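6-phosphogluconate dehydrogenase (Pseudomonas syringae, PDB 5U5G) probably uses NADPH to reduce 2-oxopropylphosphonate in a late step of fosfomycin biosynthesis. Local coordinates at residues L96-P101 and R239-E244; N176-S181 and P257-A262; G106-F111 and Y118-V123. One frame throughout, in Å; residues are numbered along the deposited sequence.

Interaction 1. Residues L96-P101 and R239-E244. With NAP (NADP nicotinamide-adenine-dinucleotide phosphate), chain E; 7VD ((2-oxopropyl)phosphonic acid), chain F.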
loop_
_atom_site.group_PDB
_atom_site.type_symbol
_atom_site.label_atom_id
_atom_site.label_comp_id
_atom_site.label_asym_id
_atom_site.label_seq_id
_atom_site.Cartn_x
_atom_site.Cartn_y
_atom_site.Cartn_z
ATOM N N LEU A 96 -2.188 11.341 -21.892
ATOM C CA LEU A 96 -2.436 10.824 -20.558
ATOM C C LEU A 96 -2.489 9.308 -20.515
ATOM O O LEU A 96 -2.797 8.745 -19.456
ATOM C CB LEU A 96 -3.745 11.385 -20.013
ATOM C CG LEU A 96 -3.919 12.896 -20.099
ATOM C CD1 LEU A 96 -5.400 13.213 -20.041
ATOM C CD2 LEU A 96 -3.168 13.575 -18.960
ATOM N N SER A 97 -2.200 8.640 -21.628
ATOM C CA SER A 97 -2.270 7.188 -21.696
ATOM C C SER A 97 -1.033 6.563 -21.066
ATOM O O SER A 97 0.021 7.191 -20.934
ATOM C CB SER A 97 -2.399 6.717 -23.151
ATOM O OG SER A 97 -3.351 7.511 -23.856
ATOM N N THR A 98 -1.162 5.299 -20.692
ATOM C CA THR A 98 -0.011 4.506 -20.299
ATOM C C THR A 98 0.411 3.683 -21.507
ATOM O O THR A 98 -0.349 2.833 -21.980
ATOM C CB THR A 98 -0.318 3.622 -19.092
ATOM O OG1 THR A 98 -0.789 4.451 -18.021
ATOM C CG2 THR A 98 0.951 2.913 -18.648
ATOM N N ILE A 99 1.608 3.969 -22.025
ATOM C CA ILE A 99 2.113 3.359 -23.249
ATOM C C ILE A 99 3.576 3.006 -23.028
ATOM O O ILE A 99 4.210 3.472 -22.077
ATOM C CB ILE A 99 1.986 4.294 -24.476
ATOM C CG1 ILE A 99 2.809 5.564 -24.249
ATOM C CG2 ILE A 99 0.529 4.653 -24.778
ATOM C CD1 ILE A 99 2.863 6.461 -25.486
ATOM N N ALA A 100 4.107 2.179 -23.930
ATOM C CA ALA A 100 5.499 1.754 -23.850
ATOM C C ALA A 100 6.435 2.961 -23.915
ATOM O O ALA A 100 6.187 3.901 -24.683
ATOM C CB ALA A 100 5.814 0.784 -24.988
ATOM N N PRO A 101 7.492 2.988 -23.098
ATOM C CA PRO A 101 8.415 4.139 -23.115
ATOM C C PRO A 101 9.030 4.406 -24.481
ATOM O O PRO A 101 9.169 5.571 -24.867
ATOM C CB PRO A 101 9.479 3.747 -22.066
ATOM C CG PRO A 101 8.726 2.824 -21.108
ATOM C CD PRO A 101 7.801 2.035 -22.015
ATOM N N ARG A 239 -5.556 -3.234 -16.971
ATOM C CA ARG A 239 -4.593 -3.752 -16.005
ATOM C C ARG A 239 -3.570 -4.653 -16.686
ATOM O O ARG A 239 -2.359 -4.515 -16.465
ATOM C CB ARG A 239 -5.332 -4.514 -14.896
ATOM C CG ARG A 239 -4.436 -5.025 -13.763
ATOM C CD ARG A 239 -4.542 -4.101 -12.550
ATOM N NE ARG A 239 -3.368 -3.259 -12.466
ATOM C CZ ARG A 239 -3.319 -2.046 -11.923
ATOM N NH1 ARG A 239 -4.400 -1.467 -11.416
ATOM N NH2 ARG A 239 -2.162 -1.398 -11.919
ATOM N N CYS A 240 -4.042 -5.573 -17.536
ATOM C CA CYS A 240 -3.143 -6.522 -18.202
ATOM C C CYS A 240 -2.284 -5.855 -19.275
ATOM O O CYS A 240 -1.149 -6.293 -19.515
ATOM C CB CYS A 240 -3.951 -7.683 -18.800
ATOM S SG CYS A 240 -4.549 -8.876 -17.544
ATOM N N LYS A 241 -2.794 -4.804 -19.926
ATOM C CA LYS A 241 -1.949 -4.010 -20.811
ATOM C C LYS A 241 -0.719 -3.500 -20.064
ATOM O O LYS A 241 0.413 -3.607 -20.554
ATOM C CB LYS A 241 -2.747 -2.844 -21.410
ATOM C CG LYS A 241 -1.859 -1.712 -21.954
ATOM C CD LYS A 241 -2.655 -0.562 -22.566
ATOM C CE LYS A 241 -3.412 0.271 -21.514
ATOM N NZ LYS A 241 -2.544 1.103 -20.633
ATOM N N ASP A 242 -0.919 -2.961 -18.855
ATOM C CA ASP A 242 0.205 -2.402 -18.113
ATOM C C ASP A 242 1.136 -3.499 -17.600
ATOM O O ASP A 242 2.361 -3.335 -17.618
ATOM C CB ASP A 242 -0.305 -1.517 -16.970
ATOM C CG ASP A 242 -1.022 -0.271 -17.474
ATOM O OD1 ASP A 242 -0.933 0.011 -18.697
ATOM O OD2 ASP A 242 -1.680 0.424 -16.661
ATOM N N LEU A 243 0.578 -4.633 -17.166
ATOM C CA LEU A 243 1.408 -5.761 -16.743
ATOM C C LEU A 243 2.275 -6.266 -17.892
ATOM O O LEU A 243 3.425 -6.682 -17.691
ATOM C CB LEU A 243 0.519 -6.893 -16.223
ATOM C CG LEU A 243 0.346 -7.176 -14.720
ATOM C CD1 LEU A 243 1.351 -6.439 -13.829
ATOM C CD2 LEU A 243 -1.089 -6.991 -14.252
ATOM N N GLU A 244 1.729 -6.256 -19.103
ATOM C CA GLU A 244 2.492 -6.674 -20.269
ATOM C C GLU A 244 3.590 -5.666 -20.603
ATOM O O GLU A 244 4.697 -6.051 -20.992
ATOM C CB GLU A 244 1.542 -6.878 -21.449
ATOM C CG GLU A 244 2.213 -7.295 -22.749
ATOM C CD GLU A 244 2.897 -8.638 -22.647
ATOM O OE1 GLU A 244 2.516 -9.445 -21.760
ATOM O OE2 GLU A 244 3.822 -8.881 -23.458
HETATM P PA NAP E . -11.202 2.353 -21.480
HETATM O O1A NAP E . -11.094 0.948 -21.946
HETATM O O2A NAP E . -12.256 2.761 -20.481
HETATM O O5B NAP E . -11.320 3.369 -22.788
HETATM C C5B NAP E . -10.284 3.030 -23.678
HETATM C C4B NAP E . -10.200 4.176 -24.709
HETATM O O4B NAP E . -9.271 3.871 -25.749
HETATM C C3B NAP E . -11.620 4.419 -25.336
HETATM O O3B NAP E . -11.759 5.775 -25.631
HETATM C C2B NAP E . -11.479 3.645 -26.662
HETATM O O2B NAP E . -12.232 4.102 -27.676
HETATM C C1B NAP E . -9.971 4.002 -26.973
HETATM N N9A NAP E . -9.464 3.055 -27.947
HETATM C C8A NAP E . -8.986 1.743 -27.750
HETATM N N7A NAP E . -8.620 1.132 -28.910
HETATM C C5A NAP E . -8.888 2.099 -29.890
HETATM C C6A NAP E . -8.739 2.096 -31.288
HETATM N N6A NAP E . -8.236 0.998 -31.941
HETATM N N1A NAP E . -9.084 3.173 -32.038
HETATM C C2A NAP E . -9.579 4.246 -31.345
HETATM N N3A NAP E . -9.773 4.401 -30.028
HETATM C C4A NAP E . -9.415 3.295 -29.307
HETATM O O3 NAP E . -9.694 2.505 -20.846
HETATM P PN NAP E . -9.574 3.552 -19.642
HETATM O O1N NAP E . -10.176 4.869 -19.943
HETATM O O2N NAP E . -9.633 2.904 -18.277
HETATM O O5D NAP E . -7.865 3.901 -19.685
HETATM C C5D NAP E . -7.547 4.774 -20.675
HETATM C C4D NAP E . -6.089 5.144 -20.471
HETATM O O4D NAP E . -5.908 5.728 -19.155
HETATM C C3D NAP E . -5.206 3.828 -20.509
HETATM O O3D NAP E . -3.989 4.126 -21.133
HETATM C C2D NAP E . -5.002 3.510 -19.043
HETATM O O2D NAP E . -3.791 2.851 -18.778
HETATM C C1D NAP E . -4.932 4.960 -18.461
HETATM N N1N NAP E . -5.279 4.984 -17.054
HETATM C C2N NAP E . -6.517 4.476 -16.578
HETATM C C3N NAP E . -6.817 4.605 -15.238
HETATM C C7N NAP E . -8.098 4.122 -14.716
HETATM O O7N NAP E . -8.427 4.256 -13.535
HETATM N N7N NAP E . -9.013 3.539 -15.574
HETATM C C4N NAP E . -5.888 5.297 -14.276
HETATM C C5N NAP E . -4.637 5.760 -14.878
HETATM C C6N NAP E . -4.370 5.588 -16.172
HETATM P P2B NAP E . -13.955 3.436 -27.728
HETATM O O1X NAP E . -14.537 4.235 -26.604
HETATM O O2X NAP E . -14.402 3.809 -29.145
HETATM O O3X NAP E . -13.665 1.978 -27.465
HETATM P P1 7VD F . -4.446 4.035 -11.223
HETATM C C1 7VD F . -5.178 2.933 -12.466
HETATM O O2 7VD F . -2.942 4.153 -11.304
HETATM O O3 7VD F . -5.071 5.410 -11.253
HETATM O O4 7VD F . -4.852 3.308 -9.964
HETATM C C6 7VD F . -4.267 2.467 -13.572
HETATM O O7 7VD F . -3.399 3.204 -14.040
HETATM C C8 7VD F . -4.490 1.058 -14.051
HETATM O O HOH W 1 -2.568 2.831 -16.773
#

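Interaction 2. Residues N176-S181 and P257-A262. With 7VD ((2-oxopropyl)phosphonic acid), chain F.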
loop_
_atom_site.group_PDB
_atom_site.type_symbol
_atom_site.label_atom_id
_atom_site.label_comp_id
_atom_site.label_asym_id
_atom_site.label_seq_id
_atom_site.Cartn_x
_atom_site.Cartn_y
_atom_site.Cartn_z
ATOM N N ASN A 176 5.102 1.856 -11.123
ATOM C CA ASN A 176 4.057 2.176 -10.156
ATOM C C ASN A 176 2.916 1.168 -10.230
ATOM O O ASN A 176 2.443 0.663 -9.198
ATOM C CB ASN A 176 3.531 3.587 -10.405
ATOM C CG ASN A 176 2.315 3.898 -9.575
ATOM O OD1 ASN A 176 2.441 4.290 -8.412
ATOM N ND2 ASN A 176 1.121 3.728 -10.162
ATOM N N ASN A 177 2.492 0.833 -11.453
ATOM C CA ASN A 177 1.324 -0.017 -11.644
ATOM C C ASN A 177 1.620 -1.484 -11.386
ATOM O O ASN A 177 0.714 -2.230 -11.004
ATOM C CB ASN A 177 0.768 0.177 -13.050
ATOM C CG ASN A 177 -0.096 1.402 -13.146
ATOM O OD1 ASN A 177 0.168 2.410 -12.477
ATOM N ND2 ASN A 177 -1.153 1.320 -13.944
ATOM N N LEU A 178 2.865 -1.913 -11.599
ATOM C CA LEU A 178 3.281 -3.233 -11.139
ATOM C C LEU A 178 3.094 -3.364 -9.635
ATOM O O LEU A 178 2.669 -4.417 -9.144
ATOM C CB LEU A 178 4.741 -3.478 -11.501
ATOM C CG LEU A 178 5.221 -4.848 -11.979
ATOM C CD1 LEU A 178 6.715 -5.018 -11.685
ATOM C CD2 LEU A 178 4.413 -6.034 -11.500
ATOM N N ALA A 179 3.441 -2.313 -8.881
ATOM C CA ALA A 179 3.253 -2.346 -7.427
ATOM C C ALA A 179 1.773 -2.330 -7.056
ATOM O O ALA A 179 1.360 -2.995 -6.097
ATOM C CB ALA A 179 3.981 -1.170 -6.772
ATOM N N GLU A 180 0.964 -1.567 -7.802
ATOM C CA GLU A 180 -0.489 -1.636 -7.650
ATOM C C GLU A 180 -0.970 -3.070 -7.763
ATOM O O GLU A 180 -1.749 -3.552 -6.930
ATOM C CB GLU A 180 -1.177 -0.801 -8.737
ATOM C CG GLU A 180 -0.866 0.675 -8.707
ATOM C CD GLU A 180 -1.650 1.453 -9.752
ATOM O OE1 GLU A 180 -2.158 0.818 -10.697
ATOM O OE2 GLU A 180 -1.746 2.699 -9.626
ATOM N N SER A 181 -0.526 -3.750 -8.820
ATOM C CA SER A 181 -1.011 -5.087 -9.131
ATOM C C SER A 181 -0.659 -6.063 -8.019
ATOM O O SER A 181 -1.482 -6.900 -7.630
ATOM C CB SER A 181 -0.428 -5.549 -10.468
ATOM O OG SER A 181 -0.605 -4.553 -11.469
ATOM N N PRO A 257 9.963 -12.724 -8.591
ATOM C CA PRO A 257 8.787 -13.610 -8.496
ATOM C C PRO A 257 7.474 -12.898 -8.206
ATOM O O PRO A 257 6.445 -13.306 -8.747
ATOM C CB PRO A 257 9.169 -14.581 -7.365
ATOM C CG PRO A 257 10.335 -13.943 -6.667
ATOM C CD PRO A 257 11.054 -13.149 -7.699
ATOM N N PHE A 258 7.453 -11.868 -7.356
ATOM C CA PHE A 258 6.178 -11.193 -7.121
ATOM C C PHE A 258 5.691 -10.487 -8.378
ATOM O O PHE A 258 4.497 -10.539 -8.697
ATOM C CB PHE A 258 6.284 -10.219 -5.946
ATOM C CG PHE A 258 6.125 -10.889 -4.599
ATOM C CD1 PHE A 258 7.229 -11.353 -3.905
ATOM C CD2 PHE A 258 4.865 -11.089 -4.054
ATOM C CE1 PHE A 258 7.078 -11.988 -2.673
ATOM C CE2 PHE A 258 4.705 -11.716 -2.830
ATOM C CZ PHE A 258 5.822 -12.161 -2.130
ATOM N N SER A 259 6.609 -9.846 -9.111
ATOM C CA SER A 259 6.254 -9.197 -10.368
ATOM C C SER A 259 5.701 -10.203 -11.363
ATOM O O SER A 259 4.616 -10.007 -11.924
ATOM C CB SER A 259 7.474 -8.487 -10.961
ATOM O OG SER A 259 8.018 -7.544 -10.056
ATOM N N THR A 260 6.441 -11.291 -11.590
ATOM C CA THR A 260 6.020 -12.307 -12.547
ATOM C C THR A 260 4.714 -12.972 -12.113
ATOM O O THR A 260 3.859 -13.275 -12.953
ATOM C CB THR A 260 7.142 -13.336 -12.738
ATOM O OG1 THR A 260 8.222 -12.732 -13.479
ATOM C CG2 THR A 260 6.650 -14.535 -13.510
ATOM N N LEU A 261 4.526 -13.180 -10.806
ATOM C CA LEU A 261 3.250 -13.719 -10.329
ATOM C C LEU A 261 2.099 -12.764 -10.626
ATOM O O LEU A 261 1.012 -13.197 -11.032
ATOM C CB LEU A 261 3.318 -14.030 -8.831
ATOM C CG LEU A 261 2.087 -14.716 -8.229
ATOM C CD1 LEU A 261 1.764 -16.051 -8.919
ATOM C CD2 LEU A 261 2.329 -14.925 -6.736
ATOM N N ALA A 262 2.327 -11.459 -10.460
ATOM C CA ALA A 262 1.281 -10.483 -10.753
ATOM C C ALA A 262 0.903 -10.493 -12.234
ATOM O O ALA A 262 -0.277 -10.387 -12.578
ATOM C CB ALA A 262 1.728 -9.088 -10.322
HETATM P P1 7VD F . -4.446 4.035 -11.223
HETATM C C1 7VD F . -5.178 2.933 -12.466
HETATM O O2 7VD F . -2.942 4.153 -11.304
HETATM O O3 7VD F . -5.071 5.410 -11.253
HETATM O O4 7VD F . -4.852 3.308 -9.964
HETATM C C6 7VD F . -4.267 2.467 -13.572
HETATM O O7 7VD F . -3.399 3.204 -14.040
HETATM C C8 7VD F . -4.490 1.058 -14.051
#

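Interaction 3. Residues G106-F111 and Y118-V123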
loop_
_atom_site.group_PDB
_atom_site.type_symbol
_atom_site.label_atom_id
_atom_site.label_comp_id
_atom_site.label_asym_id
_atom_site.label_seq_id
_atom_site.Cartn_x
_atom_site.Cartn_y
_atom_site.Cartn_z
ATOM N N GLY A 106 9.513 7.752 -29.357
ATOM C CA GLY A 106 9.324 7.977 -30.783
ATOM C C GLY A 106 8.366 9.117 -31.068
ATOM O O GLY A 106 8.555 9.879 -32.020
ATOM N N LEU A 107 7.326 9.255 -30.243
ATOM C CA LEU A 107 6.369 10.342 -30.437
ATOM C C LEU A 107 6.985 11.692 -30.075
ATOM O O LEU A 107 6.751 12.683 -30.773
ATOM C CB LEU A 107 5.107 10.080 -29.619
ATOM C CG LEU A 107 4.218 8.956 -30.152
ATOM C CD1 LEU A 107 3.114 8.622 -29.168
ATOM C CD2 LEU A 107 3.633 9.321 -31.532
ATOM N N HIS A 108 7.779 11.751 -28.997
ATOM C CA HIS A 108 8.547 12.964 -28.708
ATOM C C HIS A 108 9.314 13.430 -29.944
ATOM O O HIS A 108 9.258 14.607 -30.326
ATOM C CB HIS A 108 9.519 12.722 -27.548
ATOM C CG HIS A 108 8.884 12.795 -26.188
ATOM N ND1 HIS A 108 8.592 13.992 -25.566
ATOM C CD2 HIS A 108 8.497 11.820 -25.329
ATOM C CE1 HIS A 108 8.041 13.751 -24.389
ATOM N NE2 HIS A 108 7.972 12.441 -24.222
ATOM N N ALA A 109 10.018 12.503 -30.596
ATOM C CA ALA A 109 10.830 12.864 -31.757
ATOM C C ALA A 109 9.967 13.247 -32.951
ATOM O O ALA A 109 10.271 14.219 -33.653
ATOM C CB ALA A 109 11.764 11.713 -32.129
ATOM N N ALA A 110 8.890 12.498 -33.206
ATOM C CA ALA A 110 8.048 12.812 -34.359
ATOM C C ALA A 110 7.401 14.182 -34.209
ATOM O O ALA A 110 7.310 14.945 -35.181
ATOM C CB ALA A 110 6.987 11.728 -34.561
ATOM N N PHE A 111 6.959 14.523 -32.995
ATOM C CA PHE A 111 6.375 15.847 -32.780
ATOM C C PHE A 111 7.406 16.943 -33.009
ATOM O O PHE A 111 7.106 17.959 -33.649
ATOM C CB PHE A 111 5.793 15.962 -31.369
ATOM C CG PHE A 111 4.356 15.504 -31.259
ATOM C CD1 PHE A 111 4.019 14.170 -31.462
ATOM C CD2 PHE A 111 3.353 16.401 -30.903
ATOM C CE1 PHE A 111 2.690 13.737 -31.347
ATOM C CE2 PHE A 111 2.024 15.975 -30.776
ATOM C CZ PHE A 111 1.690 14.648 -31.012
ATOM N N TYR A 118 5.153 17.008 -27.937
ATOM C CA TYR A 118 4.527 15.916 -27.203
ATOM C C TYR A 118 4.819 16.097 -25.716
ATOM O O TYR A 118 5.977 16.294 -25.331
ATOM C CB TYR A 118 5.068 14.574 -27.706
ATOM C CG TYR A 118 4.380 13.326 -27.165
ATOM C CD1 TYR A 118 3.094 12.983 -27.580
ATOM C CD2 TYR A 118 5.040 12.468 -26.283
ATOM C CE1 TYR A 118 2.471 11.831 -27.112
ATOM C CE2 TYR A 118 4.427 11.316 -25.802
ATOM C CZ TYR A 118 3.140 11.006 -26.221
ATOM O OH TYR A 118 2.529 9.865 -25.749
ATOM N N ILE A 119 3.775 16.072 -24.889
ATOM C CA ILE A 119 3.924 16.018 -23.436
ATOM C C ILE A 119 3.445 14.645 -22.981
ATOM O O ILE A 119 2.266 14.297 -23.137
ATOM C CB ILE A 119 3.162 17.143 -22.727
ATOM C CG1 ILE A 119 3.758 18.515 -23.083
ATOM C CG2 ILE A 119 3.199 16.945 -21.212
ATOM C CD1 ILE A 119 5.214 18.704 -22.657
ATOM N N GLU A 120 4.376 13.860 -22.452
ATOM C CA GLU A 120 4.136 12.506 -21.968
ATOM C C GLU A 120 3.665 12.611 -20.518
ATOM O O GLU A 120 4.447 12.972 -19.639
ATOM C CB GLU A 120 5.432 11.709 -22.123
ATOM C CG GLU A 120 5.558 10.372 -21.425
ATOM C CD GLU A 120 7.002 9.838 -21.476
ATOM O OE1 GLU A 120 7.804 10.309 -22.318
ATOM O OE2 GLU A 120 7.341 8.962 -20.660
ATOM N N CYS A 121 2.378 12.337 -20.263
ATOM C CA CYS A 121 1.755 12.680 -18.977
ATOM C C CYS A 121 0.876 11.545 -18.442
ATOM O O CYS A 121 -0.340 11.709 -18.269
ATOM C CB CYS A 121 0.947 13.974 -19.123
ATOM S SG CYS A 121 0.407 14.742 -17.569
ATOM N N PRO A 122 1.457 10.377 -18.141
ATOM C CA PRO A 122 0.658 9.326 -17.495
ATOM C C PRO A 122 0.195 9.797 -16.122
ATOM O O PRO A 122 0.817 10.665 -15.503
ATOM C CB PRO A 122 1.622 8.135 -17.400
ATOM C CG PRO A 122 3.015 8.747 -17.460
ATOM C CD PRO A 122 2.859 9.953 -18.367
ATOM N N VAL A 123 -0.936 9.251 -15.665
ATOM C CA VAL A 123 -1.574 9.720 -14.439
ATOM C C VAL A 123 -1.921 8.542 -13.538
ATOM O O VAL A 123 -1.956 7.387 -13.964
ATOM C CB VAL A 123 -2.840 10.549 -14.732
ATOM C CG1 VAL A 123 -2.484 11.826 -15.499
ATOM C CG2 VAL A 123 -3.857 9.707 -15.501
HETATM O O HOH W 2 8.087 16.627 -28.771
#

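Interaction 1. Residues L96-P101 and R239-E244
K241 NZ is gripped by three oxygens. It lies 3.1 Å from the carbonyl O of T98 and 2.7 Å from OD1 of D242, the latter in a salt bridge between neighbours on one helix. The third is O2D of the nicotinamide ribose of NADP, 2.8 Å from K241 NZ. The lysine chain starts out straight and bends at chi3 and chi4, which turns NZ back to D242. NZ reaches D242 OD1 on the syn side, 23° out of the carboxylate plane. A weak, longer bond links the same nitrogen to O3D of that ribose. T98 holds O3D from its backbone N, at 3.1 Å.

The segment 96-101 follows strand 92-95 of the Rossmann-type domain. Helix 236-247 belongs to the helical domain, and the nicotinamide ribose and the phosphonate compound lie between the two. The side chains of T98 and D242 cross at about a right angle, with T98 CG2 3.5 Å from D242 OD1. A water accepts from T98 OG1 at 2.7 Å. The water donates to D242 OD2 at 2.6 Å and to the keto oxygen O7 of (2-oxopropyl)phosphonic acid at 2.9 Å. The guanidinium of R239 has the ligand methyl carbon C8 over one face.

Interaction 2. Residues N176-S181 and P257-A262
This is a small, buried helix-to-helix contact in the helical domain, made by L178 and S181 against S259 and A262. Helix 257-273 meets the long helix 168-196 steeply. The axes of the two short segments approach to 9.6 Å and cross at 77°. No hydrogen bond joins the segments, so the contact rests on van der Waals packing.

L178 does most of the touching from its helix. Its two methyl groups spread over the start of the other helix. CD1 of L178 comes to 3.3 Å from OG of S259, and CD2 of L178 lies 4.2 Å from CB of A262. The hydroxyl of S259 has its polar partner elsewhere, in Q193 of the second subunit. E189 of the second subunit accepts from the backbone N atoms of F258 and S259. One turn further along, CB of S181 meets CB of A262 at 4.1 Å, where two small residues let the backbones come close. S181 turns its hydroxyl back to its own helix (chi1 -50°). There OG of S181 donates to O of N177 at 2.7 Å. The backbone N of S181 reaches the same carbonyl from the opposite face of its plane.

Another side of helix 168-196 lines the pocket of the bound phosphonate. ND2 of N177 donates to the keto oxygen O7 of (2-oxopropyl)phosphonic acid at 2.9 Å, in a fairly straight bond. ND2 of N176 donates to OD1 of N177 at 2.8 Å, in the carbonyl plane, which probably steadies that amide.

L178 and S181 also pack on L243 of helix 236-247, which in turn packs on F266 of helix 257-273. On the pocket side, S124 of strand 117-124 touches N176 and E180.

Interaction 3. Residues G106-F111 and Y118-V123
The ring of Y118 fits among three residues of helix 101-113: L107, H108 and F111. Its CG is anti to the backbone N (chi1 -172°), and the ring extends from the strand toward the helix. CB of L107 sits over the centre of one face of the Y118 ring, 3.8 Å from the centroid, in a CH-pi contact. CD1 of L107 reaches on to the rim, 3.7 Å from OH of Y118.

H108 meets the tyrosine differently. The two rings stand nearly perpendicular, with planes at 89° and centroids 5.0 Å apart. This is a T-shaped pair in which the edge of Y118, at CD2, points at the face of H108. F111 is turned obliquely to the tyrosine ring, with planes 54° apart. It instead offers a face to CB of Y118, which lies 4.0 Å from the centroid of F111 and toward its rim. Together the three rings form an aromatic cluster.

The imidazole is also fixed at its edge. NE2 of H108 donates to OE1 of E120 at 2.9 Å, near the ring plane, in a somewhat bent bond to that oxygen's anti lone pair. E120 OE1 also accepts from the backbone N of G167. A water spans the backbones, donating to O of H108 at 2.8 Å and accepting from N of Y118 at 3.1 Å.

The contact packs the helix of a beta-alpha-beta unit on its following strand. The sheet continues through strand 92-95, which touches F111 and whose D95 takes the hydroxyl of Y118. Y76 of helix 69-77 flanks L107 and Y118, while helix 168-196 packs on E120, whose OE2 accepts from the backbone N of Q170.

From the N terminus, the chain first reaches 96-101, which opens the loop of interaction 1. Interaction 3 follows at once and closes a short loop between helix 101-113 and strand 117-124. It is nested wholly inside interaction 1 and ties together parts of the Rossmann-type domain. Interaction 2 opens at 176-181, still inside that loop. Interaction 1 then closes at 239-244, and interaction 2 closes last, at 257-262, so these two cross. Interaction 1 joins the two domains, whereas interaction 2 stays within the helical one. R239 and E180 form a salt bridge between interactions 1 and 2. I99 packs on Y118 between interactions 1 and 3. Interactions 2 and 3 do not touch.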